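Local coordinates for protein uracil-DNA glycosylase (PDB 5X3G) that is a member of the uracil-DNA glycosylase family, DNA repair proteins built around a central parallel beta sheet flanked by helices, at residues A[67-79]-A[197-210]. Sequence-based numbering, arbitrary orientation.
Sequences RPNEVRYILFGQD and FEAYGPTLILFGAH
Strands 73-77 and 203-207 run parallel as the two inner strands of a four-stranded sheet, Tyr73, Ile74 and Leu75 standing opposite Thr203, Leu204 and Ile205 and the short axes approaching to 4.6 Å with a crossing angle of -23°. The ladder is textbook parallel: Thr203 N donates to Arg72 O, Ile74 N to Thr203 O at 3.0 Å, and Ile205 N to Ile74 O, before a weaker link from Phe76 N to Ile205 O at 3.4 Å. Where the strands part, a water takes over, donating to Phe76 O and Ile205 O while accepting from Phe207 N.

On one face, Tyr73 and Thr203 lie side by side, and Ile205 comes in across the tyrosine, its CD1 3.6 Å from Tyr73 CD1. Further along, both methyls of Leu75 meet Phe207 CE2. The other face belongs to Ile74 and Leu204, joined by Leu194 of helix 179-196. With CG1 anti to the carbonyl carbon (chi1 -55°) and the chain extended beyond it, Ile74 carries CD1 over a face of the Phe197 ring, a CH-pi contact 4.3 Å from the centroid, with Pro202 CG alongside. Leu204 CD2 meets the rim of the Phe76 ring at CE2, 3.8 Å away, and Ile74 CG2 lies over one face of that ring.

Beyond the strand ends, the His210 ring turns a face to Phe76 O, while its ND1 donates weakly to Phe207 O at 3.1 Å, probably helping to fix the imidazole's tilt. Buried apolar side chains, Ile74, Leu204 and Phe76 on one face and Leu75, Ile205 and Phe207 on the other, thus cover most of the ladder at the centre of this alpha/beta fold, while a water replaces the next rung, Phe207 N to Phe76 O, and gives Ile205 O a second donor.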
loop_
_atom_site.group_PDB
_atom_site.type_symbol
_atom_site.label_atom_id
_atom_site.label_comp_id
_atom_site.label_asym_id
_atom_site.label_seq_id
_atom_site.Cartn_x
_atom_site.Cartn_y
_atom_site.Cartn_z
ATOM N N ARG A 67 9.691 -3.647 -10.355
ATOM C CA ARG A 67 11.136 -3.687 -10.241
ATOM C C ARG A 67 11.632 -2.348 -9.706
ATOM O O ARG A 67 10.948 -1.332 -9.860
ATOM C CB ARG A 67 11.775 -3.988 -11.601
ATOM C CG ARG A 67 11.134 -5.183 -12.288
ATOM C CD ARG A 67 11.436 -6.473 -11.538
ATOM N NE ARG A 67 12.004 -7.506 -12.398
ATOM C CZ ARG A 67 11.282 -8.459 -12.981
ATOM N NH1 ARG A 67 9.970 -8.505 -12.788
ATOM N NH2 ARG A 67 11.867 -9.370 -13.747
ATOM N N PRO A 68 12.797 -2.315 -9.049
ATOM C CA PRO A 68 13.209 -1.085 -8.345
ATOM C C PRO A 68 13.162 0.185 -9.184
ATOM O O PRO A 68 12.787 1.242 -8.658
ATOM C CB PRO A 68 14.638 -1.416 -7.898
ATOM C CG PRO A 68 14.630 -2.890 -7.720
ATOM C CD PRO A 68 13.732 -3.428 -8.800
ATOM N N ASN A 69 13.514 0.122 -10.469
ATOM C CA ASN A 69 13.543 1.329 -11.289
ATOM C C ASN A 69 12.172 1.728 -11.817
ATOM O O ASN A 69 12.065 2.756 -12.492
ATOM C CB ASN A 69 14.516 1.159 -12.460
ATOM C CG ASN A 69 13.964 0.273 -13.561
ATOM O OD1 ASN A 69 13.212 -0.665 -13.301
ATOM N ND2 ASN A 69 14.332 0.573 -14.801
ATOM N N GLU A 70 11.129 0.947 -11.539
ATOM C CA GLU A 70 9.768 1.307 -11.910
ATOM C C GLU A 70 9.018 1.999 -10.780
ATOM O O GLU A 70 7.894 2.463 -10.992
ATOM C CB GLU A 70 8.998 0.062 -12.361
ATOM C CG GLU A 70 9.755 -0.806 -13.351
ATOM C CD GLU A 70 9.026 -2.094 -13.669
ATOM O OE1 GLU A 70 8.612 -2.790 -12.719
ATOM O OE2 GLU A 70 8.864 -2.409 -14.866
ATOM N N VAL A 71 9.614 2.085 -9.592
ATOM C CA VAL A 71 8.978 2.745 -8.457
ATOM C C VAL A 71 9.045 4.253 -8.680
ATOM O O VAL A 71 10.126 4.847 -8.667
ATOM C CB VAL A 71 9.639 2.352 -7.132
ATOM C CG1 VAL A 71 8.963 3.072 -5.968
ATOM C CG2 VAL A 71 9.579 0.846 -6.937
ATOM N N ARG A 72 7.888 4.873 -8.892
ATOM C CA ARG A 72 7.781 6.324 -8.966
ATOM C C ARG A 72 7.245 6.937 -7.683
ATOM O O ARG A 72 7.539 8.101 -7.392
ATOM C CB ARG A 72 6.869 6.728 -10.130
ATOM C CG ARG A 72 7.187 6.016 -11.433
ATOM C CD ARG A 72 6.172 6.360 -12.508
ATOM N NE ARG A 72 5.830 7.781 -12.515
ATOM C CZ ARG A 72 4.690 8.270 -12.995
ATOM N NH1 ARG A 72 3.780 7.453 -13.506
ATOM N NH2 ARG A 72 4.462 9.576 -12.965
ATOM N N TYR A 73 6.468 6.176 -6.916
ATOM C CA TYR A 73 5.892 6.631 -5.663
ATOM C C TYR A 73 5.986 5.511 -4.640
ATOM O O TYR A 73 6.002 4.328 -4.990
ATOM C CB TYR A 73 4.421 7.039 -5.814
ATOM C CG TYR A 73 4.156 8.182 -6.766
ATOM C CD1 TYR A 73 4.184 9.501 -6.330
ATOM C CD2 TYR A 73 3.861 7.941 -8.100
ATOM C CE1 TYR A 73 3.935 10.548 -7.199
ATOM C CE2 TYR A 73 3.609 8.978 -8.975
ATOM C CZ TYR A 73 3.647 10.277 -8.523
ATOM O OH TYR A 73 3.396 11.310 -9.396
ATOM N N ILE A 74 6.035 5.893 -3.367
ATOM C CA ILE A 74 5.927 4.953 -2.256
ATOM C C ILE A 74 4.792 5.447 -1.373
ATOM O O ILE A 74 4.958 6.422 -0.630
ATOM C CB ILE A 74 7.230 4.828 -1.454
ATOM C CG1 ILE A 74 8.396 4.465 -2.375
ATOM C CG2 ILE A 74 7.075 3.793 -0.348
ATOM C CD1 ILE A 74 9.679 4.176 -1.631
ATOM N N LEU A 75 3.643 4.787 -1.456
ATOM C CA LEU A 75 2.469 5.139 -0.671
ATOM C C LEU A 75 2.474 4.317 0.611
ATOM O O LEU A 75 2.473 3.082 0.558
ATOM C CB LEU A 75 1.196 4.888 -1.482
ATOM C CG LEU A 75 -0.136 5.453 -0.977
ATOM C CD1 LEU A 75 -1.087 5.545 -2.147
ATOM C CD2 LEU A 75 -0.745 4.589 0.117
ATOM N N PHE A 76 2.458 4.995 1.754
ATOM C CA PHE A 76 2.651 4.327 3.032
ATOM C C PHE A 76 1.335 3.941 3.697
ATOM O O PHE A 76 0.316 4.622 3.565
ATOM C CB PHE A 76 3.453 5.207 3.992
ATOM C CG PHE A 76 4.935 5.197 3.739
ATOM C CD1 PHE A 76 5.737 4.205 4.278
ATOM C CD2 PHE A 76 5.530 6.191 2.978
ATOM C CE1 PHE A 76 7.104 4.196 4.056
ATOM C CE2 PHE A 76 6.898 6.188 2.751
ATOM C CZ PHE A 76 7.685 5.187 3.291
ATOM N N GLY A 77 1.381 2.811 4.410
ATOM C CA GLY A 77 0.414 2.507 5.438
ATOM C C GLY A 77 1.143 2.172 6.727
ATOM O O GLY A 77 2.374 2.126 6.771
ATOM N N GLN A 78 0.365 1.947 7.784
ATOM C CA GLN A 78 0.951 1.607 9.076
ATOM C C GLN A 78 1.396 0.151 9.118
ATOM O O GLN A 78 2.594 -0.144 9.156
ATOM C CB GLN A 78 -0.038 1.887 10.210
ATOM C CG GLN A 78 -0.053 3.331 10.665
ATOM C CD GLN A 78 1.180 3.685 11.476
ATOM O OE1 GLN A 78 2.208 4.080 10.926
ATOM N NE2 GLN A 78 1.084 3.533 12.792
ATOM N N ASP A 79 0.432 -0.760 9.107
ATOM C CA ASP A 79 0.696 -2.186 9.219
ATOM C C ASP A 79 -0.503 -2.922 8.636
ATOM O O ASP A 79 -1.542 -2.302 8.365
ATOM C CB ASP A 79 0.961 -2.588 10.684
ATOM C CG ASP A 79 -0.265 -2.448 11.566
ATOM O OD1 ASP A 79 -1.114 -1.580 11.276
ATOM O OD2 ASP A 79 -0.367 -3.198 12.558
ATOM N N PHE A 197 16.541 3.558 -2.088
ATOM C CA PHE A 197 15.813 4.248 -3.147
ATOM C C PHE A 197 16.325 5.658 -3.409
ATOM O O PHE A 197 15.751 6.357 -4.253
ATOM C CB PHE A 197 14.320 4.318 -2.810
ATOM C CG PHE A 197 13.567 3.056 -3.107
ATOM C CD1 PHE A 197 13.370 2.642 -4.414
ATOM C CD2 PHE A 197 13.032 2.298 -2.081
ATOM C CE1 PHE A 197 12.669 1.487 -4.688
ATOM C CE2 PHE A 197 12.330 1.143 -2.349
ATOM C CZ PHE A 197 12.146 0.739 -3.653
ATOM N N GLU A 198 17.380 6.089 -2.712
ATOM C CA GLU A 198 17.832 7.475 -2.816
ATOM C C GLU A 198 18.189 7.843 -4.253
ATOM O O GLU A 198 17.866 8.943 -4.717
ATOM C CB GLU A 198 19.022 7.702 -1.883
ATOM C CG GLU A 198 19.373 9.164 -1.615
ATOM C CD GLU A 198 20.177 9.794 -2.737
ATOM O OE1 GLU A 198 20.100 11.028 -2.908
ATOM O OE2 GLU A 198 20.885 9.051 -3.451
ATOM N N ALA A 199 18.855 6.939 -4.973
ATOM C CA ALA A 199 19.227 7.227 -6.355
ATOM C C ALA A 199 17.998 7.346 -7.248
ATOM O O ALA A 199 17.938 8.220 -8.120
ATOM C CB ALA A 199 20.170 6.147 -6.884
ATOM N N TYR A 200 17.004 6.478 -7.042
ATOM C CA TYR A 200 15.817 6.492 -7.889
ATOM C C TYR A 200 14.940 7.708 -7.615
ATOM O O TYR A 200 14.243 8.185 -8.517
ATOM C CB TYR A 200 15.023 5.203 -7.687
ATOM C CG TYR A 200 15.807 3.943 -7.985
ATOM C CD1 TYR A 200 15.792 3.376 -9.252
ATOM C CD2 TYR A 200 16.568 3.325 -7.000
ATOM C CE1 TYR A 200 16.508 2.227 -9.530
ATOM C CE2 TYR A 200 17.288 2.174 -7.269
ATOM C CZ TYR A 200 17.254 1.630 -8.536
ATOM O OH TYR A 200 17.967 0.485 -8.810
ATOM N N GLY A 201 14.962 8.215 -6.385
ATOM C CA GLY A 201 14.197 9.375 -5.995
ATOM C C GLY A 201 12.691 9.294 -6.200
ATOM O O GLY A 201 12.084 10.217 -6.755
ATOM N N PRO A 202 12.045 8.222 -5.739
ATOM C CA PRO A 202 10.582 8.185 -5.800
ATOM C C PRO A 202 9.983 9.121 -4.762
ATOM O O PRO A 202 10.602 9.453 -3.750
ATOM C CB PRO A 202 10.248 6.723 -5.494
ATOM C CG PRO A 202 11.347 6.288 -4.608
ATOM C CD PRO A 202 12.582 7.015 -5.082
ATOM N N THR A 203 8.755 9.551 -5.028
ATOM C CA THR A 203 8.071 10.500 -4.160
ATOM C C THR A 203 7.255 9.761 -3.105
ATOM O O THR A 203 6.481 8.856 -3.429
ATOM C CB THR A 203 7.171 11.420 -4.984
ATOM O OG1 THR A 203 7.983 12.263 -5.810
ATOM C CG2 THR A 203 6.322 12.286 -4.074
ATOM N N LEU A 204 7.431 10.150 -1.845
ATOM C CA LEU A 204 6.669 9.558 -0.755
ATOM C C LEU A 204 5.281 10.182 -0.692
ATOM O O LEU A 204 5.147 11.406 -0.617
ATOM C CB LEU A 204 7.393 9.757 0.578
ATOM C CG LEU A 204 8.869 9.370 0.674
ATOM C CD1 LEU A 204 9.370 9.563 2.104
ATOM C CD2 LEU A 204 9.106 7.940 0.196
ATOM N N ILE A 205 4.250 9.342 -0.726
ATOM C CA ILE A 205 2.871 9.785 -0.546
ATOM C C ILE A 205 2.484 9.505 0.898
ATOM O O ILE A 205 2.426 8.344 1.321
ATOM C CB ILE A 205 1.918 9.087 -1.526
ATOM C CG1 ILE A 205 2.326 9.391 -2.967
ATOM C CG2 ILE A 205 0.476 9.508 -1.257
ATOM C CD1 ILE A 205 1.633 8.513 -3.979
ATOM N N LEU A 206 2.219 10.565 1.654
ATOM C CA LEU A 206 2.085 10.479 3.105
ATOM C C LEU A 206 0.666 10.876 3.501
ATOM O O LEU A 206 0.333 12.063 3.546
ATOM C CB LEU A 206 3.129 11.359 3.780
ATOM C CG LEU A 206 4.564 11.079 3.319
ATOM C CD1 LEU A 206 5.503 12.199 3.745
ATOM C CD2 LEU A 206 5.048 9.730 3.846
ATOM N N PHE A 207 -0.164 9.877 3.795
ATOM C CA PHE A 207 -1.542 10.104 4.217
ATOM C C PHE A 207 -1.570 10.458 5.699
ATOM O O PHE A 207 -1.228 9.628 6.547
ATOM C CB PHE A 207 -2.396 8.867 3.951
ATOM C CG PHE A 207 -2.844 8.727 2.527
ATOM C CD1 PHE A 207 -3.023 9.842 1.727
ATOM C CD2 PHE A 207 -3.095 7.475 1.989
ATOM C CE1 PHE A 207 -3.440 9.710 0.416
ATOM C CE2 PHE A 207 -3.513 7.337 0.680
ATOM C CZ PHE A 207 -3.686 8.455 -0.109
ATOM N N GLY A 208 -1.979 11.687 6.008
ATOM C CA GLY A 208 -2.241 12.061 7.391
ATOM C C GLY A 208 -1.037 11.886 8.299
ATOM O O GLY A 208 0.068 12.362 8.011
ATOM N N ALA A 209 -1.255 11.174 9.411
ATOM C CA ALA A 209 -0.227 11.024 10.438
ATOM C C ALA A 209 1.063 10.437 9.882
ATOM O O ALA A 209 2.148 10.703 10.422
ATOM C CB ALA A 209 -0.754 10.152 11.579
ATOM N N HIS A 210 0.970 9.648 8.804
ATOM C CA HIS A 210 2.154 9.064 8.183
ATOM C C HIS A 210 3.211 10.113 7.869
ATOM O O HIS A 210 4.410 9.808 7.875
ATOM C CB HIS A 210 1.766 8.324 6.900
ATOM C CG HIS A 210 1.070 7.019 7.140
ATOM N ND1 HIS A 210 -0.190 6.748 6.652
ATOM C CD2 HIS A 210 1.459 5.911 7.813
ATOM C CE1 HIS A 210 -0.549 5.530 7.015
ATOM N NE2 HIS A 210 0.434 5.001 7.722
HETATM O O HOH W 1 11.464 7.812 -9.352
HETATM O O HOH W 2 0.821 7.395 3.473
#